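Local coordinates for protein putative phosphosugar isomerases (Salmonella typhimurium LT2, PDB 3FKJ) that is a putative phosphosugar isomerase of the SIS family that probably binds a carbohydrate derivative, at residues Ser76-Leu87 with Glu104-Lys115. Numbering follows the deposited sequence.
Sequences SNEFVHATPKAL and ETVAAARVAREK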
loop_
_atom_site.group_PDB
_atom_site.type_symbol
_atom_site.label_atom_id
_atom_site.label_comp_id
_atom_site.label_asym_id
_atom_site.label_seq_id
_atom_site.Cartn_x
_atom_site.Cartn_y
_atom_site.Cartn_z
ATOM N N SER A 76 -9.416 -6.919 -4.640
ATOM C CA SER A 76 -10.806 -7.283 -4.831
ATOM C C SER A 76 -11.337 -8.251 -3.797
ATOM O O SER A 76 -12.417 -8.034 -3.251
ATOM C CB SER A 76 -11.032 -7.866 -6.226
ATOM O OG SER A 76 -10.674 -6.962 -7.266
ATOM N N ASN A 77 -10.603 -9.319 -3.543
ATOM C CA ASN A 77 -11.078 -10.349 -2.682
ATOM C C ASN A 77 -11.115 -9.941 -1.226
ATOM O O ASN A 77 -11.930 -10.476 -0.463
ATOM C CB ASN A 77 -10.338 -11.680 -2.896
ATOM C CG ASN A 77 -11.275 -12.866 -2.732
ATOM O OD1 ASN A 77 -12.488 -12.691 -2.848
ATOM N ND2 ASN A 77 -10.737 -14.056 -2.491
ATOM N N GLU A 78 -10.270 -8.990 -0.834
ATOM C CA GLU A 78 -10.405 -8.424 0.483
ATOM C C GLU A 78 -11.663 -7.550 0.631
ATOM O O GLU A 78 -12.319 -7.622 1.670
ATOM C CB GLU A 78 -9.188 -7.648 0.917
ATOM C CG GLU A 78 -9.396 -7.113 2.336
ATOM C CD GLU A 78 -8.173 -7.151 3.179
ATOM O OE1 GLU A 78 -7.371 -8.093 3.050
ATOM O OE2 GLU A 78 -8.023 -6.221 3.981
ATOM N N PHE A 79 -11.960 -6.758 -0.402
ATOM C CA PHE A 79 -13.165 -5.931 -0.514
ATOM C C PHE A 79 -14.429 -6.771 -0.422
ATOM O O PHE A 79 -15.372 -6.399 0.278
ATOM C CB PHE A 79 -13.126 -5.154 -1.858
ATOM C CG PHE A 79 -14.266 -4.170 -2.067
ATOM C CD1 PHE A 79 -14.278 -2.937 -1.434
ATOM C CD2 PHE A 79 -15.309 -4.463 -2.938
ATOM C CE1 PHE A 79 -15.316 -2.012 -1.678
ATOM C CE2 PHE A 79 -16.337 -3.547 -3.163
ATOM C CZ PHE A 79 -16.332 -2.328 -2.532
ATOM N N VAL A 80 -14.408 -7.920 -1.106
ATOM C CA VAL A 80 -15.506 -8.894 -1.090
ATOM C C VAL A 80 -15.701 -9.478 0.290
ATOM O O VAL A 80 -16.841 -9.613 0.780
ATOM C CB VAL A 80 -15.228 -10.038 -2.074
ATOM C CG1 VAL A 80 -16.154 -11.254 -1.848
ATOM C CG2 VAL A 80 -15.345 -9.544 -3.478
ATOM N N HIS A 81 -14.602 -9.856 0.924
ATOM C CA HIS A 81 -14.717 -10.622 2.173
ATOM C C HIS A 81 -14.865 -9.773 3.451
ATOM O O HIS A 81 -15.541 -10.189 4.393
ATOM C CB HIS A 81 -13.556 -11.604 2.291
ATOM C CG HIS A 81 -13.677 -12.793 1.388
ATOM N ND1 HIS A 81 -13.425 -12.740 0.027
ATOM C CD2 HIS A 81 -14.007 -14.077 1.659
ATOM C CE1 HIS A 81 -13.611 -13.939 -0.497
ATOM N NE2 HIS A 81 -13.958 -14.768 0.474
ATOM N N ALA A 82 -14.197 -8.625 3.485
ATOM C CA ALA A 82 -14.258 -7.673 4.590
ATOM C C ALA A 82 -14.688 -6.320 4.001
ATOM O O ALA A 82 -13.917 -5.349 3.870
ATOM C CB ALA A 82 -12.906 -7.582 5.312
ATOM N N THR A 83 -15.954 -6.287 3.634
ATOM C CA THR A 83 -16.566 -5.117 3.025
ATOM C C THR A 83 -16.719 -3.988 4.048
ATOM O O THR A 83 -17.270 -4.190 5.177
ATOM C CB THR A 83 -17.931 -5.478 2.380
ATOM O OG1 THR A 83 -17.747 -6.655 1.585
ATOM C CG2 THR A 83 -18.429 -4.338 1.526
ATOM N N PRO A 84 -16.178 -2.816 3.697
ATOM C CA PRO A 84 -16.313 -1.621 4.531
ATOM C C PRO A 84 -17.763 -1.244 4.750
ATOM O O PRO A 84 -18.543 -1.216 3.811
ATOM C CB PRO A 84 -15.603 -0.520 3.713
ATOM C CG PRO A 84 -15.282 -1.078 2.448
ATOM C CD PRO A 84 -15.378 -2.553 2.488
ATOM N N LYS A 85 -18.120 -0.949 5.989
ATOM C CA LYS A 85 -19.469 -0.491 6.275
ATOM C C LYS A 85 -19.733 0.846 5.635
ATOM O O LYS A 85 -20.868 1.202 5.446
ATOM C CB LYS A 85 -19.718 -0.437 7.774
ATOM C CG LYS A 85 -19.855 -1.818 8.378
ATOM C CD LYS A 85 -20.166 -1.755 9.852
ATOM C CE LYS A 85 -20.339 -3.166 10.397
ATOM N NZ LYS A 85 -20.594 -3.210 11.867
ATOM N N ALA A 86 -18.686 1.584 5.268
ATOM C CA ALA A 86 -18.862 2.881 4.593
ATOM C C ALA A 86 -19.374 2.757 3.177
ATOM O O ALA A 86 -19.793 3.763 2.610
ATOM C CB ALA A 86 -17.575 3.679 4.600
ATOM N N LEU A 87 -19.312 1.565 2.576
ATOM C CA LEU A 87 -19.820 1.393 1.203
ATOM C C LEU A 87 -21.358 1.494 1.133
ATOM O O LEU A 87 -22.071 0.811 1.873
ATOM C CB LEU A 87 -19.338 0.059 0.618
ATOM C CG LEU A 87 -19.687 -0.233 -0.848
ATOM C CD1 LEU A 87 -18.865 0.616 -1.820
ATOM C CD2 LEU A 87 -19.479 -1.728 -1.110
ATOM N N GLU A 104 -12.793 -12.710 -8.396
ATOM C CA GLU A 104 -12.905 -11.857 -7.204
ATOM C C GLU A 104 -13.228 -10.386 -7.536
ATOM O O GLU A 104 -13.858 -9.714 -6.731
ATOM C CB GLU A 104 -11.673 -11.963 -6.275
ATOM C CG GLU A 104 -10.340 -11.715 -6.928
ATOM C CD GLU A 104 -9.631 -12.986 -7.320
ATOM O OE1 GLU A 104 -10.151 -13.651 -8.223
ATOM O OE2 GLU A 104 -8.547 -13.300 -6.758
ATOM N N THR A 105 -12.807 -9.911 -8.711
ATOM C CA THR A 105 -13.133 -8.556 -9.158
ATOM C C THR A 105 -14.591 -8.508 -9.601
ATOM O O THR A 105 -15.244 -7.496 -9.405
ATOM C CB THR A 105 -12.175 -8.065 -10.281
ATOM O OG1 THR A 105 -10.821 -8.156 -9.798
ATOM C CG2 THR A 105 -12.484 -6.585 -10.717
ATOM N N VAL A 106 -15.097 -9.609 -10.174
ATOM C CA VAL A 106 -16.531 -9.698 -10.559
ATOM C C VAL A 106 -17.401 -9.691 -9.289
ATOM O O VAL A 106 -18.397 -8.983 -9.238
ATOM C CB VAL A 106 -16.831 -10.939 -11.476
ATOM C CG1 VAL A 106 -18.320 -11.188 -11.650
ATOM C CG2 VAL A 106 -16.194 -10.758 -12.846
ATOM N N ALA A 107 -16.992 -10.453 -8.273
ATOM C CA ALA A 107 -17.678 -10.518 -6.963
ATOM C C ALA A 107 -17.626 -9.203 -6.208
ATOM O O ALA A 107 -18.596 -8.834 -5.537
ATOM C CB ALA A 107 -17.098 -11.653 -6.085
ATOM N N ALA A 108 -16.505 -8.492 -6.325
ATOM C CA ALA A 108 -16.390 -7.110 -5.807
ATOM C C ALA A 108 -17.446 -6.143 -6.412
ATOM O O ALA A 108 -18.095 -5.373 -5.681
ATOM C CB ALA A 108 -14.998 -6.591 -6.049
ATOM N N ALA A 109 -17.602 -6.187 -7.740
ATOM C CA ALA A 109 -18.606 -5.410 -8.455
ATOM C C ALA A 109 -20.025 -5.799 -8.032
ATOM O O ALA A 109 -20.873 -4.934 -7.895
ATOM C CB ALA A 109 -18.427 -5.558 -9.941
ATOM N N ARG A 110 -20.256 -7.088 -7.798
ATOM C CA ARG A 110 -21.536 -7.615 -7.342
ATOM C C ARG A 110 -21.846 -7.101 -5.963
ATOM O O ARG A 110 -22.912 -6.573 -5.733
ATOM C CB ARG A 110 -21.531 -9.152 -7.334
ATOM C CG ARG A 110 -22.848 -9.791 -6.819
ATOM C CD ARG A 110 -22.770 -11.316 -6.664
ATOM N NE ARG A 110 -21.520 -11.777 -6.030
ATOM C CZ ARG A 110 -21.253 -11.736 -4.721
ATOM N NH1 ARG A 110 -22.129 -11.231 -3.841
ATOM N NH2 ARG A 110 -20.073 -12.186 -4.291
ATOM N N VAL A 111 -20.897 -7.225 -5.047
ATOM C CA VAL A 111 -21.078 -6.721 -3.677
ATOM C C VAL A 111 -21.330 -5.203 -3.673
ATOM O O VAL A 111 -22.216 -4.735 -2.952
ATOM C CB VAL A 111 -19.866 -7.077 -2.779
ATOM C CG1 VAL A 111 -19.894 -6.275 -1.461
ATOM C CG2 VAL A 111 -19.800 -8.585 -2.537
ATOM N N ALA A 112 -20.563 -4.451 -4.478
ATOM C CA ALA A 112 -20.698 -2.997 -4.545
ATOM C C ALA A 112 -22.125 -2.627 -4.954
ATOM O O ALA A 112 -22.766 -1.801 -4.300
ATOM C CB ALA A 112 -19.691 -2.393 -5.532
ATOM N N ARG A 113 -22.600 -3.252 -6.034
ATOM C CA ARG A 113 -23.958 -3.075 -6.522
ATOM C C ARG A 113 -25.016 -3.520 -5.493
ATOM O O ARG A 113 -26.008 -2.850 -5.322
ATOM C CB ARG A 113 -24.162 -3.799 -7.861
ATOM C CG ARG A 113 -25.614 -3.674 -8.377
ATOM C CD ARG A 113 -25.835 -4.228 -9.769
ATOM N NE ARG A 113 -25.282 -3.398 -10.841
ATOM C CZ ARG A 113 -25.296 -3.754 -12.127
ATOM N NH1 ARG A 113 -25.844 -4.895 -12.488
ATOM N NH2 ARG A 113 -24.779 -2.980 -13.068
ATOM N N GLU A 114 -24.795 -4.635 -4.798
ATOM C CA GLU A 114 -25.708 -5.066 -3.719
ATOM C C GLU A 114 -25.817 -4.062 -2.557
ATOM O O GLU A 114 -26.837 -3.994 -1.870
ATOM C CB GLU A 114 -25.284 -6.428 -3.169
ATOM C CG GLU A 114 -25.446 -7.585 -4.159
ATOM C CD GLU A 114 -24.809 -8.892 -3.687
ATOM O OE1 GLU A 114 -23.987 -8.876 -2.730
ATOM O OE2 GLU A 114 -25.135 -9.937 -4.293
ATOM N N LYS A 115 -24.756 -3.295 -2.354
ATOM C CA LYS A 115 -24.664 -2.269 -1.311
ATOM C C LYS A 115 -25.248 -0.925 -1.746
ATOM O O LYS A 115 -25.454 -0.031 -0.919
ATOM C CB LYS A 115 -23.186 -2.084 -0.921
ATOM C CG LYS A 115 -22.756 -2.627 0.435
ATOM C CD LYS A 115 -23.150 -4.042 0.741
ATOM C CE LYS A 115 -22.789 -4.314 2.203
ATOM N NZ LYS A 115 -22.979 -5.719 2.671
#
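In the SIS domain, a flavodoxin-like sheet of five parallel strands flanked by helices, the short helix 76-81 packs on helix 104-115 through Ser76, Phe79 and Val80; the two helix axes come within 8.1 Å at 38° from parallel. Near the N-terminal ends of both helices, Ser76 OG and Thr105 OG1 share a hydrogen bond of 2.8 Å. The small side chains of Ala107 and Ala108 are consistent with this close approach, and Val80 drives CG2 against the backbone between them, 3.2 Å from Ala108 N, a tight fit. Phe79, its CG anti to the backbone N (chi1 -176°), turns the ring edge to Ala108, with CE2 3.6 Å from Ala108 O. Beyond the helix, Thr83 meets Val111 tip to tip, Thr83 OG1 lying 3.7 Å from Val111 CG1. Thr83 OG1 also donates to Phe79 O in the carbonyl plane at 2.7 Å, tying the outgoing loop back to the helix. The Leu87 side chain crosses that of Lys115 at about a right angle, with Leu87 CD2 3.7 Å from Lys115 CB. At the other end Asn77 lies across the aliphatic part of Glu104, whose OE2 takes a hydrogen bond from His252 and forms a salt bridge with Arg279, both of the second subunit. Beneath, Ala108 and Ala112 rest on strand 91-97, and the Phe79 ring meets Trp44 of strand 42-47.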